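Local coordinates for protein chitinase (Jonesia denitrificans, PDB 5AA7) that probably takes part in breaking down chitin, the part described here being its copper-binding lytic polysaccharide mono-oxygenase domain, at residues H78-W83 / Q100-S105. Sequence-based numbering, arbitrary orientation.
Sequences HNTSTW and QQPPTS. With CU1 (copper (I) ion), chain C.
Thr-80 N donates to Gln-100 O (2.9 Å), the one backbone hydrogen bond that joins 78-83 to the loop 100-105; the donor stands well above the carbonyl plane. The same oxygen takes a CA-H...O contact from Asn-79 CA (3.4 Å). Next along, the Pro-102 ring fills the angle between backbone and indole: its CD lies 3.1 Å from His-78 O and 3.6 Å from Thr-80 OG1, while its CB reaches CZ2 at the edge of the Trp-83 ring (3.8 Å). With OG1 anti to the carbonyl carbon (chi1 -62°), Thr-80 turns its hydroxyl back onto His-78 O (2.8 Å), and CG2 lies over one face of the Trp-83 indole, offset toward the rim. OG1 also bonds to Trp-124 NE1, so this buried hydroxyl is held between two partners. A valine here would probably leave His-78 O and the Trp-124 indole N-H without the hydroxyl they share. Farther out, Asn-79 ND2 bonds to Gly-99 O, just ahead of Gln-100, and Trp-83, stacked on Trp-124, gives NE1 to Gln-97 OE1. At the other end, the CB of His-78 is directed away from the loop, and its imidazole binds copper(I) through NE2 (2.1 Å). His-78 and His-1, whose backbone N also binds the metal, form the histidine brace of lytic polysaccharide mono-oxygenases. The metal ligand thus leaves a backbone whose carbonyl is engaged by the Thr-80 hydroxyl and lined by Pro-102, a second shell consistent with fixing where the imidazole starts from, without touching the copper.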
ATOM      1  N   HIS A  78      14.690  -1.855  -2.651  1.00 13.38           N
ATOM      2  CA  HIS A  78      15.087  -2.357  -3.964  1.00 12.44           C
ATOM      3  C   HIS A  78      15.063  -1.308  -5.042  1.00 12.32           C
ATOM      4  O   HIS A  78      14.235  -0.396  -5.011  1.00 13.56           O
ATOM      5  CB  HIS A  78      14.139  -3.445  -4.405  1.00 12.33           C
ATOM      6  CG  HIS A  78      13.990  -4.521  -3.401  1.00 13.40           C
ATOM      7  ND1 HIS A  78      15.062  -5.248  -2.938  1.00 16.37           N
ATOM      8  CD2 HIS A  78      12.900  -4.987  -2.759  1.00 14.86           C
ATOM      9  CE1 HIS A  78      14.641  -6.119  -2.044  1.00 17.77           C
ATOM     10  NE2 HIS A  78      13.332  -5.985  -1.933  1.00 16.14           N
ATOM     11  N   ASN A  79      15.952  -1.461  -6.018  1.00 13.06           N
ATOM     12  CA  ASN A  79      15.853  -0.654  -7.223  1.00 11.93           C
ATOM     13  C   ASN A  79      14.436  -0.763  -7.780  1.00 11.56           C
ATOM     14  O   ASN A  79      13.842  -1.845  -7.813  1.00 12.70           O
ATOM     15  CB  ASN A  79      16.885  -1.091  -8.252  1.00 14.41           C
ATOM     16  CG  ASN A  79      18.294  -0.770  -7.812  1.00 17.65           C
ATOM     17  OD1 ASN A  79      18.870  -1.476  -6.988  1.00 24.55           O
ATOM     18  ND2 ASN A  79      18.843   0.321  -8.335  1.00 21.44           N
ATOM     19  N   THR A  80      13.905   0.379  -8.192  1.00 11.23           N
ATOM     20  CA  THR A  80      12.470   0.521  -8.421  1.00 11.59           C
ATOM     21  C   THR A  80      12.225   1.075  -9.806  1.00 11.96           C
ATOM     22  O   THR A  80      12.949   1.968 -10.262  1.00 12.04           O
ATOM     23  CB  THR A  80      11.884   1.496  -7.382  1.00 10.40           C
ATOM     24  OG1 THR A  80      12.068   0.946  -6.071  1.00 11.61           O
ATOM     25  CG2 THR A  80      10.398   1.755  -7.622  1.00 10.33           C
ATOM     26  N   SER A  81      11.205   0.548 -10.479  1.00 10.07           N
ATOM     27  CA  SER A  81      10.746   1.155 -11.722  1.00 10.13           C
ATOM     28  C   SER A  81       9.746   2.262 -11.388  1.00 13.18           C
ATOM     29  O   SER A  81      10.105   3.441 -11.354  1.00 13.30           O
ATOM     30  CB  SER A  81      10.155   0.096 -12.656  1.00 11.92           C
ATOM     31  OG  SER A  81       9.164  -0.679 -11.988  1.00 12.49           O
ATOM     32  N   THR A  82       8.508   1.884 -11.096  1.00 12.15           N
ATOM     33  CA  THR A  82       7.481   2.865 -10.756  1.00 11.54           C
ATOM     34  C   THR A  82       6.743   2.527  -9.475  1.00 11.35           C
ATOM     35  O   THR A  82       6.670   1.360  -9.064  1.00 12.21           O
ATOM     36  CB  THR A  82       6.413   2.997 -11.858  1.00 11.98           C
ATOM     37  OG1 THR A  82       5.906   1.697 -12.186  1.00 13.11           O
ATOM     38  CG2 THR A  82       6.990   3.661 -13.096  1.00 13.06           C
ATOM     39  N   TRP A  83       6.192   3.574  -8.863  1.00 10.46           N
ATOM     40  CA  TRP A  83       5.181   3.452  -7.816  1.00  9.91           C
ATOM     41  C   TRP A  83       3.857   3.825  -8.453  1.00 11.47           C
ATOM     42  O   TRP A  83       3.687   4.945  -8.943  1.00 13.24           O
ATOM     43  CB  TRP A  83       5.486   4.431  -6.683  1.00 10.55           C
ATOM     44  CG  TRP A  83       6.898   4.333  -6.173  1.00 10.27           C
ATOM     45  CD1 TRP A  83       8.004   4.938  -6.703  1.00 11.43           C
ATOM     46  CD2 TRP A  83       7.351   3.600  -5.029  1.00  9.40           C
ATOM     47  NE1 TRP A  83       9.118   4.615  -5.969  1.00 11.97           N
ATOM     48  CE2 TRP A  83       8.747   3.794  -4.933  1.00 10.75           C
ATOM     49  CE3 TRP A  83       6.713   2.792  -4.079  1.00 10.02           C
ATOM     50  CZ2 TRP A  83       9.515   3.208  -3.924  1.00 12.77           C
ATOM     51  CZ3 TRP A  83       7.470   2.223  -3.071  1.00 10.51           C
ATOM     52  CH2 TRP A  83       8.862   2.428  -3.004  1.00 11.48           C
ATOM     53  N   GLN A 100      16.214   3.449 -10.026  1.00 13.57           N
ATOM     54  CA  GLN A 100      17.080   3.787  -8.898  1.00 14.49           C
ATOM     55  C   GLN A 100      16.591   3.205  -7.577  1.00 14.31           C
ATOM     56  O   GLN A 100      15.453   2.763  -7.450  1.00 12.91           O
ATOM     57  CB  GLN A 100      17.203   5.307  -8.755  1.00 14.56           C
ATOM     58  CG  GLN A 100      17.794   6.003  -9.971  1.00 16.71           C
ATOM     59  CD  GLN A 100      17.753   7.514  -9.858  1.00 20.15           C
ATOM     60  OE1 GLN A 100      17.461   8.066  -8.796  1.00 24.38           O
ATOM     61  NE2 GLN A 100      18.028   8.191 -10.962  1.00 25.14           N
ATOM     62  N   GLN A 101      17.477   3.221  -6.590  1.00 16.22           N
ATOM     63  CA  GLN A 101      17.119   2.870  -5.227  1.00 15.51           C
ATOM     64  C   GLN A 101      16.398   4.053  -4.580  1.00 15.11           C
ATOM     65  O   GLN A 101      16.852   5.193  -4.660  1.00 15.96           O
ATOM     66  CB  GLN A 101      18.398   2.539  -4.458  1.00 16.20           C
ATOM     67  CG  GLN A 101      18.235   2.329  -2.965  1.00 17.88           C
ATOM     68  CD  GLN A 101      19.558   1.989  -2.295  1.00 18.50           C
ATOM     69  OE1 GLN A 101      20.379   1.255  -2.854  1.00 26.30           O
ATOM     70  NE2 GLN A 101      19.773   2.529  -1.096  1.00 19.86           N
ATOM     71  N   PRO A 102      15.257   3.796  -3.936  1.00 12.99           N
ATOM     72  CA  PRO A 102      14.544   4.857  -3.223  1.00 13.42           C
ATOM     73  C   PRO A 102      15.100   5.020  -1.805  1.00 12.35           C
ATOM     74  O   PRO A 102      15.744   4.095  -1.296  1.00 16.07           O
ATOM     75  CB  PRO A 102      13.110   4.321  -3.162  1.00 15.64           C
ATOM     76  CG  PRO A 102      13.300   2.832  -3.107  1.00 13.86           C
ATOM     77  CD  PRO A 102      14.494   2.532  -3.970  1.00 14.19           C
ATOM     78  N   PRO A 103      14.863   6.176  -1.175  1.00 12.62           N
ATOM     79  CA  PRO A 103      15.197   6.307   0.248  1.00 13.57           C
ATOM     80  C   PRO A 103      14.300   5.386   1.069  1.00 14.98           C
ATOM     81  O   PRO A 103      13.189   5.079   0.629  1.00 14.63           O
ATOM     82  CB  PRO A 103      14.866   7.773   0.553  1.00 15.49           C
ATOM     83  CG  PRO A 103      13.839   8.143  -0.466  1.00 18.65           C
ATOM     84  CD  PRO A 103      14.187   7.373  -1.707  1.00 15.64           C
ATOM     85  N   THR A 104      14.765   4.944   2.233  1.00 13.59           N
ATOM     86  CA  THR A 104      13.956   4.048   3.060  1.00 12.50           C
ATOM     87  C   THR A 104      12.768   4.748   3.718  1.00 13.42           C
ATOM     88  O   THR A 104      11.828   4.087   4.150  1.00 14.17           O
ATOM     89  CB  THR A 104      14.793   3.313   4.119  1.00 15.20           C
ATOM     90  OG1 THR A 104      15.587   4.263   4.839  1.00 17.21           O
ATOM     91  CG2 THR A 104      15.712   2.306   3.447  1.00 16.86           C
ATOM     92  N   SER A 105      12.827   6.075   3.818  1.00 12.27           N
ATOM     93  CA  SER A 105      11.666   6.880   4.172  1.00 12.32           C
ATOM     94  C   SER A 105      11.315   7.714   2.941  1.00 13.02           C
ATOM     95  O   SER A 105      12.070   8.614   2.545  1.00 15.61           O
ATOM     96  CB  SER A 105      11.976   7.782   5.361  1.00 18.79           C
ATOM     97  OG  SER A 105      10.826   8.523   5.727  1.00 24.22           O
TER
HETATM   98 CU   CU1 C1143      12.091  -6.787  -0.497  1.00 18.74          CU